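Local coordinates for protein CsoZ (Staphylococcus aureus, PDB 6FF1) that probably acts as a copper metallochaperone of the heavy-metal-associated domain family, contributing to copper homeostasis, at residues I7-I12 and Y65-F69; Q20-I25 and E59-Y65. One frame throughout, in Å; residues are numbered along the deposited sequence.

Contact 1 of 2, residues I7-I12 and Y65-F69; sequences IYTAGI and YKIVF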
ATOM      1  N   ILE A   7      -5.457  -3.314   2.815  1.00 12.11           N
ATOM      2  CA  ILE A   7      -5.906  -1.946   2.686  1.00 11.64           C
ATOM      3  C   ILE A   7      -6.780  -1.864   1.456  1.00 11.58           C
ATOM      4  O   ILE A   7      -6.337  -2.291   0.359  1.00 13.21           O
ATOM      5  CB  ILE A   7      -4.744  -0.969   2.603  1.00 12.80           C
ATOM      6  CG1 ILE A   7      -3.798  -1.142   3.787  1.00 14.35           C
ATOM      7  CG2 ILE A   7      -5.260   0.428   2.452  1.00 12.66           C
ATOM      8  CD1 ILE A   7      -2.475  -0.419   3.642  1.00 14.10           C
ATOM      9  N   TYR A   8      -7.982  -1.346   1.605  1.00 11.15           N
ATOM     10  CA  TYR A   8      -8.954  -1.337   0.521  1.00 11.80           C
ATOM     11  C   TYR A   8      -8.956   0.013  -0.135  1.00 11.63           C
ATOM     12  O   TYR A   8      -9.438   0.995   0.398  1.00 12.84           O
ATOM     13  CB  TYR A   8     -10.333  -1.696   1.052  1.00 12.11           C
ATOM     14  CG  TYR A   8     -10.403  -3.106   1.548  1.00 12.64           C
ATOM     15  CD1 TYR A   8      -9.942  -3.436   2.835  1.00 14.45           C
ATOM     16  CD2 TYR A   8     -10.886  -4.126   0.735  1.00 13.41           C
ATOM     17  CE1 TYR A   8      -9.990  -4.745   3.280  1.00 17.31           C
ATOM     18  CE2 TYR A   8     -10.955  -5.418   1.228  1.00 16.14           C
ATOM     19  CZ  TYR A   8     -10.498  -5.710   2.486  1.00 16.90           C
ATOM     20  OH  TYR A   8     -10.568  -7.016   2.963  1.00 23.34           O
ATOM     21  N   THR A   9      -8.286   0.081  -1.271  1.00 13.53           N
ATOM     22  CA  THR A   9      -8.104   1.350  -1.976  1.00 13.07           C
ATOM     23  C   THR A   9      -9.138   1.531  -3.058  1.00 12.90           C
ATOM     24  O   THR A   9      -9.788   0.568  -3.490  1.00 14.44           O
ATOM     25  CB  THR A   9      -6.731   1.511  -2.588  1.00 13.14           C
ATOM     26  OG1 THR A   9      -6.612   0.713  -3.755  1.00 12.96           O
ATOM     27  CG2 THR A   9      -5.644   1.172  -1.596  1.00 14.33           C
ATOM     28  N   ALA A  10      -9.213   2.749  -3.563  1.00 14.11           N
ATOM     29  CA  ALA A  10      -9.949   3.106  -4.747  1.00 15.08           C
ATOM     30  C   ALA A  10      -9.104   4.089  -5.524  1.00 16.13           C
ATOM     31  O   ALA A  10      -8.395   4.932  -4.940  1.00 16.73           O
ATOM     32  CB  ALA A  10     -11.284   3.711  -4.349  1.00 19.49           C
ATOM     33  N   GLY A  11      -9.228   4.021  -6.844  1.00 14.82           N
ATOM     34  CA  GLY A  11      -8.537   4.928  -7.721  1.00 15.32           C
ATOM     35  C   GLY A  11      -7.358   4.412  -8.494  1.00 13.51           C
ATOM     36  O   GLY A  11      -6.909   5.068  -9.411  1.00 16.60           O
ATOM     37  N   ILE A  12      -6.857   3.228  -8.158  1.00 12.33           N
ATOM     38  CA  ILE A  12      -5.731   2.664  -8.829  1.00 12.44           C
ATOM     39  C   ILE A  12      -6.284   1.954 -10.069  1.00 14.37           C
ATOM     40  O   ILE A  12      -7.101   1.050  -9.969  1.00 15.94           O
ATOM     41  CB  ILE A  12      -4.926   1.694  -7.969  1.00 12.54           C
ATOM     42  CG1 ILE A  12      -4.492   2.352  -6.662  1.00 12.46           C
ATOM     43  CG2 ILE A  12      -3.791   1.105  -8.762  1.00 14.46           C
ATOM     44  CD1 ILE A  12      -3.932   1.332  -5.668  1.00 14.76           C
ATOM     45  N   TYR A  65      -4.741   8.356  -4.312  1.00 14.54           N
ATOM     46  CA  TYR A  65      -5.786   7.370  -4.171  1.00 12.69           C
ATOM     47  C   TYR A  65      -6.540   7.577  -2.867  1.00 13.97           C
ATOM     48  O   TYR A  65      -6.225   8.448  -2.051  1.00 15.73           O
ATOM     49  CB  TYR A  65      -5.158   5.962  -4.248  1.00 13.58           C
ATOM     50  CG  TYR A  65      -4.254   5.849  -5.460  1.00 12.64           C
ATOM     51  CD1 TYR A  65      -4.731   6.059  -6.754  1.00 13.41           C
ATOM     52  CD2 TYR A  65      -2.914   5.623  -5.313  1.00 12.95           C
ATOM     53  CE1 TYR A  65      -3.885   6.066  -7.826  1.00 13.70           C
ATOM     54  CE2 TYR A  65      -2.074   5.571  -6.381  1.00 13.11           C
ATOM     55  CZ  TYR A  65      -2.597   5.788  -7.645  1.00 13.71           C
ATOM     56  OH  TYR A  65      -1.716   5.854  -8.710  1.00 14.72           O
ATOM     57  N   LYS A  66      -7.590   6.816  -2.699  1.00 13.67           N
ATOM     58  CA  LYS A  66      -8.403   6.838  -1.460  1.00 14.19           C
ATOM     59  C   LYS A  66      -8.452   5.470  -0.875  1.00 12.93           C
ATOM     60  O   LYS A  66      -8.159   4.479  -1.532  1.00 14.07           O
ATOM     61  CB  LYS A  66      -9.785   7.361  -1.756  1.00 16.90           C
ATOM     62  CG  LYS A  66      -9.810   8.708  -2.411  1.00 19.31           C
ATOM     63  CD  LYS A  66      -9.316   9.799  -1.506  1.00 20.02           C
ATOM     64  CE  LYS A  66      -9.191  11.162  -2.206  1.00 28.69           C
ATOM     65  NZ  LYS A  66     -10.523  11.589  -2.702  1.00 33.42           N
ATOM     66  N   ILE A  67      -8.912   5.425   0.371  1.00 12.69           N
ATOM     67  CA  ILE A  67      -9.017   4.241   1.148  1.00 12.28           C
ATOM     68  C   ILE A  67     -10.403   4.165   1.749  1.00 11.56           C
ATOM     69  O   ILE A  67     -10.935   5.180   2.165  1.00 13.49           O
ATOM     70  CB  ILE A  67      -7.925   4.135   2.221  1.00 12.81           C
ATOM     71  CG1 ILE A  67      -6.556   4.067   1.541  1.00 13.05           C
ATOM     72  CG2 ILE A  67      -8.126   2.939   3.119  1.00 14.44           C
ATOM     73  CD1 ILE A  67      -5.420   4.193   2.527  1.00 16.30           C
ATOM     74  N   VAL A  68     -10.945   2.988   1.780  1.00 11.28           N
ATOM     75  CA  VAL A  68     -12.116   2.686   2.567  1.00 11.86           C
ATOM     76  C   VAL A  68     -11.638   2.252   3.928  1.00 12.16           C
ATOM     77  O   VAL A  68     -10.985   1.243   4.059  1.00 14.04           O
ATOM     78  CB  VAL A  68     -13.023   1.627   1.915  1.00 12.82           C
ATOM     79  CG1 VAL A  68     -14.265   1.445   2.732  1.00 13.22           C
ATOM     80  CG2 VAL A  68     -13.390   2.035   0.519  1.00 14.79           C
ATOM     81  N   PHE A  69     -12.062   3.008   4.941  1.00 13.25           N
ATOM     82  CA  PHE A  69     -11.745   2.683   6.315  1.00 15.85           C
ATOM     83  C   PHE A  69     -12.851   1.913   7.029  1.00 18.69           C
ATOM     84  O   PHE A  69     -12.602   1.417   8.123  1.00 22.20           O
ATOM     85  CB  PHE A  69     -11.425   3.962   7.099  1.00 15.38           C
ATOM     86  CG  PHE A  69     -10.236   4.736   6.518  1.00 15.05           C
ATOM     87  CD1 PHE A  69      -8.958   4.254   6.617  1.00 19.25           C
ATOM     88  CD2 PHE A  69     -10.395   5.932   5.880  1.00 16.71           C
ATOM     89  CE1 PHE A  69      -7.897   4.936   6.063  1.00 18.10           C
ATOM     90  CE2 PHE A  69      -9.357   6.628   5.328  1.00 17.90           C
ATOM     91  CZ  PHE A  69      -8.088   6.128   5.450  1.00 17.18           C
TER
HETATM   92  O   HOH W   1      -8.749  -0.359   4.184  1.00 13.41           O

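Contact 2 of 2, residues Q20-I25 and E59-Y65; sequences QLTERI and EIYDEGY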
ATOM      1  N   GLN A  20       4.238   1.812  -9.505  1.00 14.82           N
ATOM      2  CA  GLN A  20       4.781   2.929  -8.745  1.00 15.31           C
ATOM      3  C   GLN A  20       4.413   2.828  -7.270  1.00 14.43           C
ATOM      4  O   GLN A  20       5.281   3.018  -6.403  1.00 15.46           O
ATOM      5  CB  GLN A  20       4.333   4.261  -9.302  1.00 16.94           C
ATOM      6  CG  GLN A  20       4.718   5.491  -8.467  1.00 26.04           C
ATOM      7  CD  GLN A  20       6.209   5.736  -8.218  1.00 41.13           C
ATOM      8  OE1 GLN A  20       7.090   4.930  -8.586  1.00 54.07           O
ATOM      9  NE2 GLN A  20       6.500   6.855  -7.541  1.00 46.78           N
ATOM     10  N   LEU A  21       3.166   2.528  -6.967  1.00 12.69           N
ATOM     11  CA  LEU A  21       2.748   2.450  -5.589  1.00 12.33           C
ATOM     12  C   LEU A  21       3.353   1.249  -4.912  1.00 12.53           C
ATOM     13  O   LEU A  21       3.775   1.310  -3.738  1.00 13.61           O
ATOM     14  CB  LEU A  21       1.235   2.423  -5.521  1.00 13.28           C
ATOM     15  CG  LEU A  21       0.650   2.394  -4.119  1.00 12.96           C
ATOM     16  CD1 LEU A  21       1.025   3.635  -3.337  1.00 12.99           C
ATOM     17  CD2 LEU A  21      -0.851   2.232  -4.180  1.00 13.77           C
ATOM     18  N   THR A  22       3.457   0.122  -5.628  1.00 12.78           N
ATOM     19  CA  THR A  22       4.096  -1.033  -5.073  1.00 12.68           C
ATOM     20  C   THR A  22       5.516  -0.709  -4.645  1.00 13.17           C
ATOM     21  O   THR A  22       5.958  -1.109  -3.561  1.00 14.58           O
ATOM     22  CB  THR A  22       4.063  -2.216  -6.030  1.00 14.65           C
ATOM     23  OG1 THR A  22       2.692  -2.555  -6.319  1.00 14.83           O
ATOM     24  CG2 THR A  22       4.729  -3.402  -5.456  1.00 16.02           C
ATOM     25  N   GLU A  23       6.268  -0.078  -5.524  1.00 13.57           N
ATOM     26  CA  GLU A  23       7.648   0.240  -5.222  1.00 15.79           C
ATOM     27  C   GLU A  23       7.770   1.209  -4.053  1.00 14.10           C
ATOM     28  O   GLU A  23       8.583   0.984  -3.163  1.00 14.74           O
ATOM     29  CB  GLU A  23       8.334   0.807  -6.494  1.00 17.79           C
ATOM     30  CG  GLU A  23       9.781   1.104  -6.293  1.00 22.75           C
ATOM     31  CD  GLU A  23      10.721  -0.102  -6.478  1.00 40.46           C
ATOM     32  OE1 GLU A  23      10.256  -1.265  -6.412  1.00 51.68           O
ATOM     33  OE2 GLU A  23      11.944   0.122  -6.707  1.00 63.41           O
ATOM     34  N   ARG A  24       6.983   2.260  -4.067  1.00 13.08           N
ATOM     35  CA  ARG A  24       7.017   3.254  -3.012  1.00 13.25           C
ATOM     36  C   ARG A  24       6.677   2.636  -1.654  1.00 13.49           C
ATOM     37  O   ARG A  24       7.380   2.908  -0.667  1.00 15.07           O
ATOM     38  CB  ARG A  24       6.149   4.440  -3.306  1.00 15.58           C
ATOM     39  CG  ARG A  24       6.662   5.313  -4.425  1.00 18.80           C
ATOM     40  CD  ARG A  24       7.675   6.305  -3.888  1.00 21.94           C
ATOM     41  NE  ARG A  24       7.134   7.204  -2.906  1.00 26.33           N
ATOM     42  CZ  ARG A  24       7.830   8.075  -2.222  1.00 27.15           C
ATOM     43  NH1 ARG A  24       9.116   8.272  -2.499  1.00 36.37           N
ATOM     44  NH2 ARG A  24       7.270   8.840  -1.302  1.00 35.39           N
ATOM     45  N   ILE A  25       5.614   1.841  -1.580  1.00 11.72           N
ATOM     46  CA  ILE A  25       5.298   1.224  -0.332  1.00 12.24           C
ATOM     47  C   ILE A  25       6.363   0.208   0.048  1.00 12.16           C
ATOM     48  O   ILE A  25       6.857   0.183   1.206  1.00 12.64           O
ATOM     49  CB  ILE A  25       3.926   0.576  -0.365  1.00 12.46           C
ATOM     50  CG1 ILE A  25       2.841   1.641  -0.560  1.00 12.29           C
ATOM     51  CG2 ILE A  25       3.699  -0.233   0.891  1.00 13.55           C
ATOM     52  CD1 ILE A  25       1.455   1.034  -0.730  1.00 13.44           C
ATOM     53  N   GLU A  59       1.132   7.252   2.147  1.00 13.56           N
ATOM     54  CA  GLU A  59       1.709   7.128   0.805  1.00 15.31           C
ATOM     55  C   GLU A  59       0.652   6.882  -0.249  1.00 13.20           C
ATOM     56  O   GLU A  59       0.694   7.470  -1.337  1.00 15.00           O
ATOM     57  CB  GLU A  59       2.737   6.026   0.762  1.00 14.71           C
ATOM     58  CG  GLU A  59       3.383   5.832  -0.600  1.00 16.10           C
ATOM     59  CD  GLU A  59       4.115   7.042  -1.119  1.00 19.13           C
ATOM     60  OE1 GLU A  59       4.693   7.801  -0.329  1.00 20.74           O
ATOM     61  OE2 GLU A  59       4.255   7.243  -2.346  1.00 19.56           O
ATOM     62  N   ILE A  60      -0.338   6.063   0.102  1.00 12.50           N
ATOM     63  CA  ILE A  60      -1.482   5.841  -0.806  1.00 12.06           C
ATOM     64  C   ILE A  60      -2.157   7.130  -1.135  1.00 11.98           C
ATOM     65  O   ILE A  60      -2.463   7.417  -2.281  1.00 14.10           O
ATOM     66  CB  ILE A  60      -2.368   4.755  -0.254  1.00 12.21           C
ATOM     67  CG1 ILE A  60      -1.601   3.434  -0.189  1.00 12.44           C
ATOM     68  CG2 ILE A  60      -3.664   4.618  -1.045  1.00 12.99           C
ATOM     69  CD1 ILE A  60      -2.306   2.327   0.628  1.00 11.91           C
ATOM     70  N   TYR A  61      -2.479   7.905  -0.096  1.00 12.72           N
ATOM     71  CA  TYR A  61      -3.111   9.178  -0.283  1.00 14.02           C
ATOM     72  C   TYR A  61      -2.233  10.178  -1.042  1.00 15.23           C
ATOM     73  O   TYR A  61      -2.714  10.952  -1.883  1.00 17.30           O
ATOM     74  CB  TYR A  61      -3.571   9.774   1.066  1.00 14.09           C
ATOM     75  CG  TYR A  61      -4.956   9.337   1.403  1.00 14.45           C
ATOM     76  CD1 TYR A  61      -5.192   8.045   1.798  1.00 15.11           C
ATOM     77  CD2 TYR A  61      -6.024  10.169   1.234  1.00 16.93           C
ATOM     78  CE1 TYR A  61      -6.473   7.606   2.028  1.00 15.76           C
ATOM     79  CE2 TYR A  61      -7.317   9.736   1.499  1.00 16.83           C
ATOM     80  CZ  TYR A  61      -7.524   8.442   1.843  1.00 15.50           C
ATOM     81  OH  TYR A  61      -8.790   7.928   2.051  1.00 17.14           O
ATOM     82  N   ASP A  62      -0.948  10.181  -0.733  1.00 14.87           N
ATOM     83  CA  ASP A  62      -0.035  11.098  -1.430  1.00 17.24           C
ATOM     84  C   ASP A  62       0.035  10.862  -2.922  1.00 17.41           C
ATOM     85  O   ASP A  62       0.273  11.787  -3.709  1.00 21.88           O
ATOM     86  CB  ASP A  62       1.369  11.022  -0.829  1.00 19.31           C
ATOM     87  CG  ASP A  62       1.462  11.687   0.539  1.00 23.78           C
ATOM     88  OD1 ASP A  62       0.510  12.395   0.950  1.00 26.26           O
ATOM     89  OD2 ASP A  62       2.498  11.465   1.165  1.00 28.77           O
ATOM     90  N   GLU A  63      -0.172   9.612  -3.326  1.00 16.62           N
ATOM     91  CA  GLU A  63      -0.199   9.262  -4.743  1.00 17.13           C
ATOM     92  C   GLU A  63      -1.534   9.515  -5.416  1.00 17.53           C
ATOM     93  O   GLU A  63      -1.644   9.264  -6.623  1.00 20.18           O
ATOM     94  CB  GLU A  63       0.299   7.822  -4.940  1.00 17.42           C
ATOM     95  CG  GLU A  63       1.715   7.671  -4.499  1.00 17.61           C
ATOM     96  CD  GLU A  63       2.376   6.404  -4.962  1.00 17.73           C
ATOM     97  OE1 GLU A  63       1.931   5.784  -5.933  1.00 20.46           O
ATOM     98  OE2 GLU A  63       3.331   5.924  -4.311  1.00 18.56           O
ATOM     99  N   GLY A  64      -2.530   9.966  -4.668  1.00 16.44           N
ATOM    100  CA  GLY A  64      -3.767  10.394  -5.199  1.00 17.48           C
ATOM    101  C   GLY A  64      -4.926   9.439  -5.076  1.00 16.06           C
ATOM    102  O   GLY A  64      -5.960   9.663  -5.701  1.00 20.27           O
ATOM    103  N   TYR A  65      -4.741   8.356  -4.312  1.00 14.54           N
ATOM    104  CA  TYR A  65      -5.786   7.370  -4.171  1.00 12.69           C
ATOM    105  C   TYR A  65      -6.540   7.577  -2.867  1.00 13.97           C
ATOM    106  O   TYR A  65      -6.225   8.448  -2.051  1.00 15.73           O
ATOM    107  CB  TYR A  65      -5.158   5.962  -4.248  1.00 13.58           C
ATOM    108  CG  TYR A  65      -4.254   5.849  -5.460  1.00 12.64           C
ATOM    109  CD1 TYR A  65      -4.731   6.059  -6.754  1.00 13.41           C
ATOM    110  CD2 TYR A  65      -2.914   5.623  -5.313  1.00 12.95           C
ATOM    111  CE1 TYR A  65      -3.885   6.066  -7.826  1.00 13.70           C
ATOM    112  CE2 TYR A  65      -2.074   5.571  -6.381  1.00 13.11           C
ATOM    113  CZ  TYR A  65      -2.597   5.788  -7.645  1.00 13.71           C
ATOM    114  OH  TYR A  65      -1.716   5.854  -8.710  1.00 14.72           O
TER

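Contact 1 of 2, residues I7-I12 and Y65-F69
Ile12 and Tyr65 meet through matching first torsions: Ile12 CG1 and Tyr65 CG each lie anti to their own carbonyl carbon (chi1 -55° and -50°), which sets Ile12 CG1 squarely over the Tyr65 ring. This CH-pi contact, 3.6 Å from Ile12 CG1 to the ring centroid of Tyr65, closes one end of the antiparallel pairing between the first and last strands of the ferredoxin-like HMA fold. Beside it the pair Ala10–Lys66 is held by two backbone bonds, Lys66 N to Ala10 O at 3.0 Å and Ala10 N to Lys66 O at 2.9 Å. Thr9 and Ile67 form the next, non-hydrogen-bonded pair; both side chains face the helices, while Ala10 and Lys66 lie on the other side of the sheet. Thr9 OG1 hydrogen-bonds to Gly41 O, just ahead of the neighbouring strand 42-47. Further along, Ile7 CG2 fits against the end of Ile67, 3.8 Å from its CD1, the two side chains crossing at a slant. The short strand segments cross at 133°, well short of a straight antiparallel run. Beside the direct Val68 N to Tyr8 O bond, a water bridges the strands, accepting from Tyr8 N at 2.9 Å and donating to Val68 O at 2.8 Å.

Contact 2 of 2, residues Q20-I25 and E59-Y65
Leu21 pushes its two methyls into a hollow of the facing segment, formed by Glu59, Ile60, Glu63 and Tyr65. They divide the work: CD1 enters the groove lined by Glu59 CG, Ile60 CG1 and the Glu63 carboxylate, lying 4.1 Å from Ile60 CG1, while CD2 comes obliquely to the Tyr65 ring, 4.1 Å from its CD2. Ile60 CG1 faces the shallow notch between Leu21 CD1 and Ile25 CD1, the latter 3.9 Å from it. Toward solvent, Arg24 bends at chi2 and chi3 and brings the edge of its guanidinium to the Glu59 carboxylate. It grips side-on, NE to Glu59 OE2 and NH2 to Glu59 OE1, both at 2.9 Å. NE meets OE2 from above the carboxylate plane, NH2 meets OE1 on its syn side, and the two planes are 56° apart. Glu63, extended beyond CG, lays its carboxylate alongside the Arg24 stem, OE2 3.3 Å from Arg24 CB. Glu59 OE2 and Glu63 OE2 are 2.5 Å apart; one of the acids probably carries a proton. Gly64 ends helix 53-62 in a Schellman motif and turns the chain toward Tyr65. Two helices side by side on one face of an antiparallel sheet are the hallmark of the ferredoxin-like HMA fold.

Contact 1 joins the edge strand 66-68 to strand 3-10 within the sheet; contact 2 joins the two helices that cover one face of it. Each is partly buried, but contact 2 lies nearer the centre of the chain. Strand-to-strand backbone hydrogen bonds occur only in contact 1; contact 2 is made chiefly by side chains, apolar toward the sheet and charged on the solvent side. Tyr65 belongs to both, where helix 53-62 gives way to the last strand. Ile12 CD1 also packs on Leu21 CD2, 3.5 Å away, and Tyr61 OH probably bonds to Ile67 N at 3.0 Å, joining the helices to the loop after strand 3-10 and to strand 66-68. In sequence, contact 2 falls between the segments of contact 1, overlapping them at Tyr65.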